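Local coordinates for protein type III secretion system effector HopBA1 (Pseudomonas syringae pv. aptata, PDB 5T09) that acts as a virulence factor that the Arabidopsis resistance protein RBA1 recognises, enhancing RBA1 self-association and so triggering plant cell death, at residues Ala44-His56 and Asn183-Ser195. Sequence-based numbering, arbitrary orientation.
Sequences ASDNNLVYIGDEH and NKSIVWGGAGHFS
Strands 49-54 and 184-190 pair in parallel in the middle of the sheet, their axes 23° apart, through an alternating ladder from Ser185 N to Asn48 O as far as Ala191 N to Asp54 O. Before the ladder, Lys184, extended beyond CG, reaches the last turn of helix 36-46: its NZ meets Ala44 O at 3.0 Å on a lone pair, and Ser45 O at 2.7 Å from above the carbonyl plane. Two carbonyls of the last turn of the helix thus hold the ammonium.

On one face, Tyr51 lies alongside Val187, CD1 3.6 Å from CB, and turns its ring edge to the face of Phe194 (centroids 5.0 Å apart, planes at 55°). Tyr51 CB also sits over that face, while Phe194 CD2 approaches Gly53 CA at 3.7 Å. The hydroxyl of Tyr51 bonds to Arg206 O, and its side chain touches Pro202 and Met205, both potassium ligands. On the other face, Ile52 CD1 packs 3.5 Å from Ile186 CG2; Ile52 also touches Ile65 of helix 60-74.

With CG anti to the backbone N (chi1 -163°), Asp54 presents OD1 to Trp188 NE1, 3.0 Å away; the donor stands above the carboxylate plane. Its OD2 accepts His56 ND1 at 2.7 Å, nearly in plane. One buried carboxylate, OD1 to Trp188 and OD2 to His56, therefore fixes how both rings are turned at the C-terminal end of these strands.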
loop_
_atom_site.group_PDB
_atom_site.type_symbol
_atom_site.label_atom_id
_atom_site.label_comp_id
_atom_site.label_asym_id
_atom_site.label_seq_id
_atom_site.Cartn_x
_atom_site.Cartn_y
_atom_site.Cartn_z
ATOM N N ALA A 44 7.214 -9.423 -4.275
ATOM C CA ALA A 44 8.299 -8.597 -3.759
ATOM C C ALA A 44 9.656 -9.206 -4.077
ATOM O O ALA A 44 10.620 -8.473 -4.320
ATOM C CB ALA A 44 8.145 -8.403 -2.250
ATOM N N SER A 45 9.751 -10.538 -4.089
ATOM C CA SER A 45 11.016 -11.184 -4.411
ATOM C C SER A 45 11.432 -10.916 -5.852
ATOM O O SER A 45 12.629 -10.888 -6.152
ATOM C CB SER A 45 10.919 -12.690 -4.165
ATOM O OG SER A 45 12.146 -13.330 -4.474
ATOM N N ASP A 46 10.468 -10.700 -6.746
ATOM C CA ASP A 46 10.758 -10.527 -8.163
ATOM C C ASP A 46 10.880 -9.068 -8.589
ATOM O O ASP A 46 11.260 -8.811 -9.736
ATOM C CB ASP A 46 9.668 -11.204 -9.005
ATOM C CG ASP A 46 9.581 -12.700 -8.756
ATOM O OD1 ASP A 46 10.590 -13.293 -8.320
ATOM O OD2 ASP A 46 8.504 -13.284 -9.000
ATOM N N ASN A 47 10.578 -8.115 -7.709
ATOM C CA ASN A 47 10.577 -6.705 -8.073
ATOM C C ASN A 47 11.234 -5.877 -6.979
ATOM O O ASN A 47 11.132 -6.190 -5.790
ATOM C CB ASN A 47 9.154 -6.180 -8.308
ATOM C CG ASN A 47 8.531 -6.730 -9.570
ATOM O OD1 ASN A 47 8.729 -6.190 -10.657
ATOM N ND2 ASN A 47 7.763 -7.804 -9.431
ATOM N N ASN A 48 11.898 -4.797 -7.398
ATOM C CA ASN A 48 12.434 -3.825 -6.454
ATOM C C ASN A 48 11.356 -2.920 -5.876
ATOM O O ASN A 48 11.579 -2.313 -4.822
ATOM C CB ASN A 48 13.506 -2.963 -7.123
ATOM C CG ASN A 48 14.795 -3.719 -7.365
ATOM O OD1 ASN A 48 15.123 -4.656 -6.636
ATOM N ND2 ASN A 48 15.537 -3.313 -8.391
ATOM N N LEU A 49 10.201 -2.816 -6.531
ATOM C CA LEU A 49 9.134 -1.943 -6.067
ATOM C C LEU A 49 7.794 -2.609 -6.332
ATOM O O LEU A 49 7.509 -3.015 -7.464
ATOM C CB LEU A 49 9.198 -0.575 -6.757
ATOM C CG LEU A 49 8.124 0.441 -6.361
ATOM C CD1 LEU A 49 8.203 0.770 -4.882
ATOM C CD2 LEU A 49 8.261 1.705 -7.192
ATOM N N VAL A 50 6.983 -2.718 -5.281
ATOM C CA VAL A 50 5.643 -3.283 -5.355
ATOM C C VAL A 50 4.666 -2.270 -4.781
ATOM O O VAL A 50 4.936 -1.656 -3.743
ATOM C CB VAL A 50 5.544 -4.621 -4.590
ATOM C CG1 VAL A 50 4.096 -5.104 -4.515
ATOM C CG2 VAL A 50 6.425 -5.676 -5.250
ATOM N N TYR A 51 3.535 -2.097 -5.454
ATOM C CA TYR A 51 2.442 -1.268 -4.963
ATOM C C TYR A 51 1.310 -2.169 -4.495
ATOM O O TYR A 51 0.870 -3.052 -5.239
ATOM C CB TYR A 51 1.933 -0.319 -6.049
ATOM C CG TYR A 51 2.922 0.741 -6.475
ATOM C CD1 TYR A 51 2.990 1.957 -5.814
ATOM C CD2 TYR A 51 3.783 0.526 -7.540
ATOM C CE1 TYR A 51 3.889 2.935 -6.205
ATOM C CE2 TYR A 51 4.686 1.492 -7.935
ATOM C CZ TYR A 51 4.734 2.694 -7.264
ATOM O OH TYR A 51 5.629 3.659 -7.653
ATOM N N ILE A 52 0.842 -1.944 -3.270
ATOM C CA ILE A 52 -0.317 -2.643 -2.727
ATOM C C ILE A 52 -1.491 -1.677 -2.782
ATOM O O ILE A 52 -1.534 -0.696 -2.032
ATOM C CB ILE A 52 -0.070 -3.140 -1.297
ATOM C CG1 ILE A 52 1.069 -4.163 -1.275
ATOM C CG2 ILE A 52 -1.351 -3.758 -0.717
ATOM C CD1 ILE A 52 1.468 -4.609 0.121
ATOM N N GLY A 53 -2.448 -1.954 -3.666
ATOM C CA GLY A 53 -3.609 -1.102 -3.804
ATOM C C GLY A 53 -4.603 -1.340 -2.689
ATOM O O GLY A 53 -5.279 -2.373 -2.659
ATOM N N ASP A 54 -4.695 -0.399 -1.756
ATOM C CA ASP A 54 -5.553 -0.584 -0.597
ATOM C C ASP A 54 -7.012 -0.376 -0.968
ATOM O O ASP A 54 -7.345 0.470 -1.804
ATOM C CB ASP A 54 -5.174 0.383 0.522
ATOM C CG ASP A 54 -5.740 -0.037 1.858
ATOM O OD1 ASP A 54 -5.561 -1.220 2.224
ATOM O OD2 ASP A 54 -6.376 0.802 2.531
ATOM N N GLU A 55 -7.877 -1.166 -0.347
ATOM C CA GLU A 55 -9.311 -0.905 -0.300
ATOM C C GLU A 55 -9.605 -0.553 1.152
ATOM O O GLU A 55 -9.622 -1.431 2.020
ATOM C CB GLU A 55 -10.119 -2.109 -0.767
ATOM C CG GLU A 55 -9.759 -2.594 -2.159
ATOM C CD GLU A 55 -10.689 -3.686 -2.649
ATOM O OE1 GLU A 55 -11.880 -3.675 -2.262
ATOM O OE2 GLU A 55 -10.228 -4.558 -3.416
ATOM N N HIS A 56 -9.805 0.735 1.418
ATOM C CA HIS A 56 -9.926 1.197 2.793
ATOM C C HIS A 56 -11.094 0.496 3.476
ATOM O O HIS A 56 -12.202 0.444 2.940
ATOM C CB HIS A 56 -10.124 2.714 2.832
ATOM C CG HIS A 56 -9.067 3.489 2.108
ATOM N ND1 HIS A 56 -7.742 3.109 2.086
ATOM C CD2 HIS A 56 -9.144 4.626 1.376
ATOM C CE1 HIS A 56 -7.048 3.981 1.375
ATOM N NE2 HIS A 56 -7.874 4.911 0.934
ATOM N N ASN A 183 16.971 -2.100 -0.162
ATOM C CA ASN A 183 17.024 -2.966 -1.333
ATOM C C ASN A 183 15.709 -2.895 -2.104
ATOM O O ASN A 183 15.667 -2.437 -3.251
ATOM C CB ASN A 183 17.325 -4.403 -0.903
ATOM C CG ASN A 183 17.877 -5.247 -2.031
ATOM O OD1 ASN A 183 18.741 -4.802 -2.788
ATOM N ND2 ASN A 183 17.379 -6.473 -2.153
ATOM N N LYS A 184 14.620 -3.325 -1.473
ATOM C CA LYS A 184 13.295 -3.298 -2.072
ATOM C C LYS A 184 12.339 -2.537 -1.167
ATOM O O LYS A 184 12.514 -2.500 0.055
ATOM C CB LYS A 184 12.773 -4.714 -2.305
ATOM C CG LYS A 184 13.716 -5.578 -3.109
ATOM C CD LYS A 184 13.188 -6.983 -3.255
ATOM C CE LYS A 184 14.064 -7.803 -4.179
ATOM N NZ LYS A 184 13.554 -9.187 -4.304
ATOM N N SER A 185 11.324 -1.929 -1.781
ATOM C CA SER A 185 10.328 -1.151 -1.063
ATOM C C SER A 185 8.932 -1.548 -1.518
ATOM O O SER A 185 8.733 -2.011 -2.644
ATOM C CB SER A 185 10.528 0.356 -1.283
ATOM O OG SER A 185 9.608 1.103 -0.515
ATOM N N ILE A 186 7.968 -1.373 -0.617
ATOM C CA ILE A 186 6.552 -1.520 -0.929
ATOM C C ILE A 186 5.874 -0.195 -0.629
ATOM O O ILE A 186 6.122 0.414 0.419
ATOM C CB ILE A 186 5.902 -2.662 -0.125
ATOM C CG1 ILE A 186 6.484 -4.006 -0.559
ATOM C CG2 ILE A 186 4.379 -2.651 -0.302
ATOM C CD1 ILE A 186 6.098 -5.164 0.334
ATOM N N VAL A 187 5.027 0.253 -1.553
ATOM C CA VAL A 187 4.187 1.428 -1.365
ATOM C C VAL A 187 2.752 0.949 -1.205
ATOM O O VAL A 187 2.225 0.245 -2.075
ATOM C CB VAL A 187 4.320 2.413 -2.539
ATOM C CG1 VAL A 187 3.245 3.493 -2.478
ATOM C CG2 VAL A 187 5.702 3.039 -2.535
ATOM N N TRP A 188 2.124 1.339 -0.099
ATOM C CA TRP A 188 0.793 0.873 0.277
ATOM C C TRP A 188 -0.119 2.089 0.352
ATOM O O TRP A 188 0.068 2.961 1.207
ATOM C CB TRP A 188 0.853 0.122 1.608
ATOM C CG TRP A 188 -0.454 -0.407 2.112
ATOM C CD1 TRP A 188 -1.613 -0.563 1.412
ATOM C CD2 TRP A 188 -0.723 -0.858 3.441
ATOM N NE1 TRP A 188 -2.590 -1.089 2.227
ATOM C CE2 TRP A 188 -2.066 -1.278 3.479
ATOM C CE3 TRP A 188 0.045 -0.949 4.606
ATOM C CZ2 TRP A 188 -2.658 -1.776 4.638
ATOM C CZ3 TRP A 188 -0.543 -1.444 5.752
ATOM C CH2 TRP A 188 -1.882 -1.847 5.762
ATOM N N GLY A 189 -1.091 2.153 -0.553
ATOM C CA GLY A 189 -1.986 3.291 -0.632
ATOM C C GLY A 189 -3.221 2.927 -1.420
ATOM O O GLY A 189 -3.316 1.847 -2.008
ATOM N N GLY A 190 -4.175 3.856 -1.427
ATOM C CA GLY A 190 -5.451 3.631 -2.084
ATOM C C GLY A 190 -5.319 3.171 -3.519
ATOM O O GLY A 190 -4.617 3.795 -4.319
ATOM N N ALA A 191 -6.023 2.086 -3.857
ATOM C CA ALA A 191 -5.881 1.471 -5.174
ATOM C C ALA A 191 -6.248 2.432 -6.298
ATOM O O ALA A 191 -5.726 2.306 -7.412
ATOM C CB ALA A 191 -6.745 0.213 -5.254
ATOM N N GLY A 192 -7.141 3.390 -6.038
ATOM C CA GLY A 192 -7.489 4.362 -7.060
ATOM C C GLY A 192 -6.288 5.123 -7.590
ATOM O O GLY A 192 -6.299 5.594 -8.729
ATOM N N HIS A 193 -5.238 5.250 -6.782
ATOM C CA HIS A 193 -4.045 5.968 -7.210
ATOM C C HIS A 193 -3.197 5.163 -8.184
ATOM O O HIS A 193 -2.329 5.738 -8.850
ATOM C CB HIS A 193 -3.204 6.353 -5.989
ATOM C CG HIS A 193 -3.856 7.375 -5.111
ATOM N ND1 HIS A 193 -3.427 8.684 -5.047
ATOM C CD2 HIS A 193 -4.912 7.284 -4.268
ATOM C CE1 HIS A 193 -4.187 9.353 -4.199
ATOM N NE2 HIS A 193 -5.098 8.527 -3.715
ATOM N N PHE A 194 -3.444 3.858 -8.299
ATOM C CA PHE A 194 -2.608 2.964 -9.089
ATOM C C PHE A 194 -3.313 2.459 -10.346
ATOM O O PHE A 194 -2.911 1.435 -10.906
ATOM C CB PHE A 194 -2.158 1.779 -8.233
ATOM C CG PHE A 194 -1.542 2.173 -6.919
ATOM C CD1 PHE A 194 -0.872 3.378 -6.776
ATOM C CD2 PHE A 194 -1.632 1.332 -5.824
ATOM C CE1 PHE A 194 -0.310 3.734 -5.565
ATOM C CE2 PHE A 194 -1.065 1.681 -4.614
ATOM C CZ PHE A 194 -0.407 2.881 -4.481
ATOM N N SER A 195 -4.357 3.147 -10.797
ATOM C CA SER A 195 -5.047 2.734 -12.009
ATOM C C SER A 195 -4.166 2.975 -13.234
ATOM O O SER A 195 -3.189 3.725 -13.193
ATOM C CB SER A 195 -6.367 3.488 -12.160
ATOM O OG SER A 195 -6.144 4.880 -12.302
#